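Side-chain contacts in diadenosine tetraphosphatase, putative (Trypanosoma brucei, PDB 2QJC), which binds two manganese ions and probably hydrolyses phosphoanhydride or phosphate ester bonds, as metallophosphatases of the calcineurin-like family do: residues A[32-37]-A[68-73]; A[219-224]-A[239-244]. One frame throughout, in Å; residues are numbered along the deposited sequence.

Contact 1. Residues A[32-37]-A[68-73]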
loop_
_atom_site.group_PDB
_atom_site.type_symbol
_atom_site.label_atom_id
_atom_site.label_comp_id
_atom_site.label_asym_id
_atom_site.label_seq_id
_atom_site.Cartn_x
_atom_site.Cartn_y
_atom_site.Cartn_z
ATOM N N ALA A 32 -10.737 -12.915 -3.605
ATOM C CA ALA A 32 -11.784 -13.421 -2.725
ATOM C C ALA A 32 -11.705 -12.709 -1.380
ATOM O O ALA A 32 -12.723 -12.272 -0.832
ATOM C CB ALA A 32 -11.633 -14.931 -2.532
ATOM N N GLN A 33 -10.482 -12.593 -0.862
ATOM C CA GLN A 33 -10.223 -11.938 0.415
ATOM C C GLN A 33 -10.608 -10.457 0.400
ATOM O O GLN A 33 -11.111 -9.931 1.392
ATOM C CB GLN A 33 -8.741 -12.077 0.783
ATOM C CG GLN A 33 -8.328 -13.454 1.295
ATOM C CD GLN A 33 -8.597 -14.573 0.304
ATOM O OE1 GLN A 33 -8.235 -14.489 -0.874
ATOM N NE2 GLN A 33 -9.227 -15.641 0.785
ATOM N N LEU A 34 -10.363 -9.783 -0.719
ATOM C CA LEU A 34 -10.711 -8.371 -0.835
ATOM C C LEU A 34 -12.238 -8.226 -0.778
ATOM O O LEU A 34 -12.762 -7.332 -0.112
ATOM C CB LEU A 34 -10.162 -7.796 -2.144
ATOM C CG LEU A 34 -10.513 -6.343 -2.512
ATOM C CD1 LEU A 34 -10.112 -5.390 -1.387
ATOM C CD2 LEU A 34 -9.798 -5.964 -3.810
ATOM N N GLU A 35 -12.948 -9.110 -1.476
ATOM C CA GLU A 35 -14.411 -9.075 -1.474
ATOM C C GLU A 35 -14.936 -9.241 -0.052
ATOM O O GLU A 35 -15.859 -8.543 0.366
ATOM C CB GLU A 35 -14.972 -10.196 -2.344
ATOM C CG GLU A 35 -14.567 -10.107 -3.794
ATOM C CD GLU A 35 -14.893 -11.368 -4.566
ATOM O OE1 GLU A 35 -15.184 -12.407 -3.928
ATOM O OE2 GLU A 35 -14.839 -11.315 -5.813
ATOM N N ASP A 36 -14.342 -10.171 0.691
ATOM C CA ASP A 36 -14.766 -10.412 2.065
ATOM C C ASP A 36 -14.515 -9.173 2.915
ATOM O O ASP A 36 -15.328 -8.821 3.769
ATOM C CB ASP A 36 -14.013 -11.594 2.673
ATOM C CG ASP A 36 -13.991 -12.805 1.763
ATOM O OD1 ASP A 36 -15.027 -13.104 1.129
ATOM O OD2 ASP A 36 -12.933 -13.466 1.691
ATOM N N LEU A 37 -13.387 -8.511 2.681
ATOM C CA LEU A 37 -13.056 -7.315 3.446
ATOM C C LEU A 37 -14.050 -6.191 3.154
ATOM O O LEU A 37 -14.455 -5.462 4.060
ATOM C CB LEU A 37 -11.629 -6.847 3.130
ATOM C CG LEU A 37 -11.166 -5.601 3.901
ATOM C CD1 LEU A 37 -11.306 -5.831 5.396
ATOM C CD2 LEU A 37 -9.726 -5.277 3.551
ATOM N N ARG A 68 -8.914 -5.351 -11.830
ATOM C CA ARG A 68 -10.136 -5.004 -12.551
ATOM C C ARG A 68 -11.263 -4.632 -11.593
ATOM O O ARG A 68 -12.104 -3.798 -11.911
ATOM C CB ARG A 68 -10.564 -6.168 -13.449
ATOM C CG ARG A 68 -9.842 -6.175 -14.779
ATOM C CD ARG A 68 -9.976 -7.506 -15.492
ATOM N NE ARG A 68 -9.384 -7.442 -16.826
ATOM C CZ ARG A 68 -9.006 -8.505 -17.526
ATOM N NH1 ARG A 68 -9.155 -9.723 -17.017
ATOM N NH2 ARG A 68 -8.467 -8.349 -18.729
ATOM N N LEU A 69 -11.279 -5.260 -10.424
ATOM C CA LEU A 69 -12.286 -4.959 -9.422
ATOM C C LEU A 69 -12.070 -3.526 -8.937
ATOM O O LEU A 69 -13.009 -2.726 -8.871
ATOM C CB LEU A 69 -12.170 -5.927 -8.238
ATOM C CG LEU A 69 -13.037 -5.592 -7.017
ATOM C CD1 LEU A 69 -14.499 -5.500 -7.436
ATOM C CD2 LEU A 69 -12.869 -6.649 -5.956
ATOM N N LEU A 70 -10.826 -3.206 -8.597
ATOM C CA LEU A 70 -10.494 -1.868 -8.123
ATOM C C LEU A 70 -10.826 -0.821 -9.183
ATOM O O LEU A 70 -11.283 0.280 -8.857
ATOM C CB LEU A 70 -9.011 -1.795 -7.741
ATOM C CG LEU A 70 -8.639 -2.709 -6.567
ATOM C CD1 LEU A 70 -7.135 -2.712 -6.354
ATOM C CD2 LEU A 70 -9.368 -2.241 -5.311
ATOM N N LYS A 71 -10.604 -1.170 -10.448
ATOM C CA LYS A 71 -10.894 -0.264 -11.558
ATOM C C LYS A 71 -12.394 0.035 -11.672
ATOM O O LYS A 71 -12.797 1.195 -11.735
ATOM C CB LYS A 71 -10.393 -0.860 -12.877
ATOM C CG LYS A 71 -10.722 -0.027 -14.110
ATOM C CD LYS A 71 -10.157 -0.680 -15.368
ATOM C CE LYS A 71 -10.602 0.039 -16.638
ATOM N NZ LYS A 71 -10.249 1.489 -16.640
ATOM N N ARG A 72 -13.218 -1.012 -11.697
ATOM C CA ARG A 72 -14.661 -0.828 -11.811
ATOM C C ARG A 72 -15.215 -0.071 -10.605
ATOM O O ARG A 72 -16.245 0.596 -10.705
ATOM C CB ARG A 72 -15.371 -2.185 -11.952
ATOM C CG ARG A 72 -15.491 -2.979 -10.656
ATOM C CD ARG A 72 -15.362 -4.485 -10.899
ATOM N NE ARG A 72 -16.588 -5.132 -11.365
ATOM C CZ ARG A 72 -17.681 -5.294 -10.623
ATOM N NH1 ARG A 72 -17.714 -4.849 -9.372
ATOM N NH2 ARG A 72 -18.736 -5.929 -11.121
ATOM N N LEU A 73 -14.533 -0.173 -9.467
ATOM C CA LEU A 73 -14.975 0.513 -8.252
ATOM C C LEU A 73 -14.517 1.962 -8.169
ATOM O O LEU A 73 -14.959 2.705 -7.296
ATOM C CB LEU A 73 -14.488 -0.230 -7.006
ATOM C CG LEU A 73 -15.170 -1.562 -6.698
ATOM C CD1 LEU A 73 -14.549 -2.170 -5.453
ATOM C CD2 LEU A 73 -16.666 -1.342 -6.502
#

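Contact 2. Residues A[219-224]-A[239-244]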
loop_
_atom_site.group_PDB
_atom_site.type_symbol
_atom_site.label_atom_id
_atom_site.label_comp_id
_atom_site.label_asym_id
_atom_site.label_seq_id
_atom_site.Cartn_x
_atom_site.Cartn_y
_atom_site.Cartn_z
ATOM N N ILE A 219 0.441 3.592 10.759
ATOM C CA ILE A 219 -0.286 2.323 10.759
ATOM C C ILE A 219 0.204 1.380 9.655
ATOM O O ILE A 219 0.025 1.663 8.460
ATOM C CB ILE A 219 -1.802 2.542 10.546
ATOM C CG1 ILE A 219 -2.365 3.429 11.665
ATOM C CG2 ILE A 219 -2.520 1.196 10.492
ATOM C CD1 ILE A 219 -3.834 3.771 11.521
ATOM N N GLY A 220 0.827 0.269 10.058
ATOM C CA GLY A 220 1.313 -0.709 9.097
ATOM C C GLY A 220 0.245 -1.778 8.909
ATOM O O GLY A 220 -0.014 -2.567 9.821
ATOM N N LEU A 221 -0.366 -1.820 7.728
ATOM C CA LEU A 221 -1.443 -2.774 7.455
ATOM C C LEU A 221 -1.081 -4.111 6.826
ATOM O O LEU A 221 -1.980 -4.914 6.564
ATOM C CB LEU A 221 -2.503 -2.124 6.561
ATOM C CG LEU A 221 -3.305 -0.915 7.052
ATOM C CD1 LEU A 221 -4.090 -0.305 5.878
ATOM C CD2 LEU A 221 -4.251 -1.347 8.151
ATOM N N ASP A 222 0.195 -4.387 6.579
ATOM C CA ASP A 222 0.499 -5.664 5.944
ATOM C C ASP A 222 0.462 -6.860 6.891
ATOM O O ASP A 222 1.499 -7.305 7.398
ATOM C CB ASP A 222 1.845 -5.624 5.216
ATOM C CG ASP A 222 2.008 -6.799 4.257
ATOM O OD1 ASP A 222 1.130 -7.701 4.274
ATOM O OD2 ASP A 222 3.001 -6.825 3.494
ATOM N N SER A 223 -0.749 -7.378 7.103
ATOM C CA SER A 223 -0.992 -8.522 7.976
ATOM C C SER A 223 -0.800 -9.891 7.299
ATOM O O SER A 223 -1.299 -10.907 7.792
ATOM C CB SER A 223 -2.403 -8.428 8.587
ATOM O OG SER A 223 -3.387 -8.125 7.611
ATOM N N ARG A 224 -0.096 -9.900 6.165
ATOM C CA ARG A 224 0.234 -11.127 5.429
ATOM C C ARG A 224 -0.909 -11.911 4.794
ATOM O O ARG A 224 -0.885 -13.140 4.803
ATOM C CB ARG A 224 0.982 -12.094 6.347
ATOM C CG ARG A 224 1.914 -11.449 7.329
ATOM C CD ARG A 224 2.117 -12.362 8.528
ATOM N NE ARG A 224 3.468 -12.199 9.025
ATOM C CZ ARG A 224 4.399 -13.140 8.995
ATOM N NH1 ARG A 224 4.128 -14.342 8.508
ATOM N NH2 ARG A 224 5.621 -12.846 9.408
ATOM N N GLY A 239 -9.688 5.673 12.345
ATOM C CA GLY A 239 -8.444 4.942 12.210
ATOM C C GLY A 239 -8.566 3.538 12.767
ATOM O O GLY A 239 -7.576 2.943 13.190
ATOM N N CYS A 240 -9.787 3.011 12.772
ATOM C CA CYS A 240 -10.039 1.665 13.277
ATOM C C CYS A 240 -9.635 0.596 12.268
ATOM O O CYS A 240 -9.871 0.731 11.066
ATOM C CB CYS A 240 -11.519 1.499 13.634
ATOM S SG CYS A 240 -12.053 2.470 15.071
ATOM N N ILE A 241 -9.029 -0.475 12.767
ATOM C CA ILE A 241 -8.588 -1.568 11.914
ATOM C C ILE A 241 -9.615 -2.703 11.845
ATOM O O ILE A 241 -10.005 -3.268 12.867
ATOM C CB ILE A 241 -7.239 -2.153 12.417
ATOM C CG1 ILE A 241 -6.226 -1.026 12.640
ATOM C CG2 ILE A 241 -6.690 -3.153 11.413
ATOM C CD1 ILE A 241 -5.904 -0.230 11.396
ATOM N N ILE A 242 -10.056 -3.017 10.630
ATOM C CA ILE A 242 -10.999 -4.105 10.391
ATOM C C ILE A 242 -10.304 -5.100 9.463
ATOM O O ILE A 242 -9.765 -4.716 8.426
ATOM C CB ILE A 242 -12.283 -3.615 9.696
ATOM C CG1 ILE A 242 -13.099 -2.742 10.651
ATOM C CG2 ILE A 242 -13.107 -4.806 9.224
ATOM C CD1 ILE A 242 -14.358 -2.180 10.025
ATOM N N SER A 243 -10.321 -6.378 9.834
ATOM C CA SER A 243 -9.676 -7.397 9.021
ATOM C C SER A 243 -10.509 -8.661 8.880
ATOM O O SER A 243 -11.476 -8.876 9.610
ATOM C CB SER A 243 -8.318 -7.768 9.623
ATOM O OG SER A 243 -8.483 -8.407 10.878
ATOM N N VAL A 244 -10.111 -9.491 7.924
ATOM C CA VAL A 244 -10.763 -10.763 7.651
ATOM C C VAL A 244 -9.656 -11.792 7.435
ATOM O O VAL A 244 -8.490 -11.433 7.232
ATOM C CB VAL A 244 -11.629 -10.706 6.368
ATOM C CG1 VAL A 244 -12.763 -9.714 6.544
ATOM C CG2 VAL A 244 -10.771 -10.333 5.175
#

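Contact 1. Residues A[32-37]-A[68-73]
L34 and L69 reach toward each other across two helices running in broadly the same direction, 37° apart, and meet tip to tip, with CD2 of L34 3.8 Å from CD2 of L69. Both leucines turn CG away from their own backbone N (chi1 175° in L34 and 171° in L69), and this extended form carries CD2 of each out between the helices, whose axes, for these short segments, have a closest approach of 11.9 Å. L70 comes in from another direction. Its CA–CB bond does not aim at the facing helix, but its end nevertheless comes nearer, crossing L34 at a slant, with CD2 4.0 Å from the same CD2 of L34. One methyl of L34 therefore touches both L69 and L70, and this small apolar patch is the tight part of the contact; L34 and L70 are buried, and Y122 of helix 117-124 packs on L70 as well. The opposite margin is looser. There E35 comes near L69 with its aliphatic CG, 4.4 Å from CD2, while its carboxylate is engaged in a salt bridge with R31 of its own helix, and both E35 and L69 are partly exposed. With no polar bond joining the segments, this is side-chain packing between helices 31-41 and 63-73, which follow the parallel strands 21-24 and 49-52 in successive beta-alpha-beta crossovers of the calcineurin-like phosphoesterase fold.

Contact 2. Residues A[219-224]-A[239-244]
The CD1 methyl of I241 is the point on which this contact turns: it lies 3.8 Å from CG2 of I219 and equally 3.8 Å from CD2 of L221. I241 is folded to get there. CG1 sits beside the backbone N, and a second turn at chi2 (-61°) bends CD1 out of the extended line. I219 takes the same first rotamer, but its chi2 of 177° carries CD1 straight on toward G239, where it stops 4.2 Å from the carbonyl O, which K215 binds through its NZ. CG2 of I219, anti to the backbone N, packs against I241 as the two isoleucines slide past each other in opposite directions. L221 aims its CB off to one side and approaches I241 only with the end of its chain, at a slant. Farther along, D222 centres an inverse gamma turn, and its OD1 accepts a hydrogen bond from the backbone N-H of R224, N to OD1 3.1 Å, in an Asx turn, on the anti side and 34° out of the carboxylate plane. G239, with C240, forms a G1 bulge opposite V235. The contact is buried and joins two sheets at their outermost strands, 218-220 and 240-245; A234 of the neighbouring strand 230-236 touches both L221 and I241, and helix 31-41 packs on I242 and V244.

Contact 1 closes before contact 2 opens along the chain, and their centres lie 16 Å apart. Helix 31-41 ties them together: having met helix 63-73 in contact 1, it also rests on strand 240-245 of contact 2, where L37 CD1 comes 3.6 Å from the O of I242 and the methyls of V244 pack against its backbone. Strand 240-245 thus has helix 31-41 packed against it as well as strand 218-220 of the other sheet, giving the layered alpha/beta build of this family. Contact 2 is nearer the two-manganese site, with L221 about 6 Å from D26 between side chains, whereas contact 1 lies farther out, among the helices flanking the sheet.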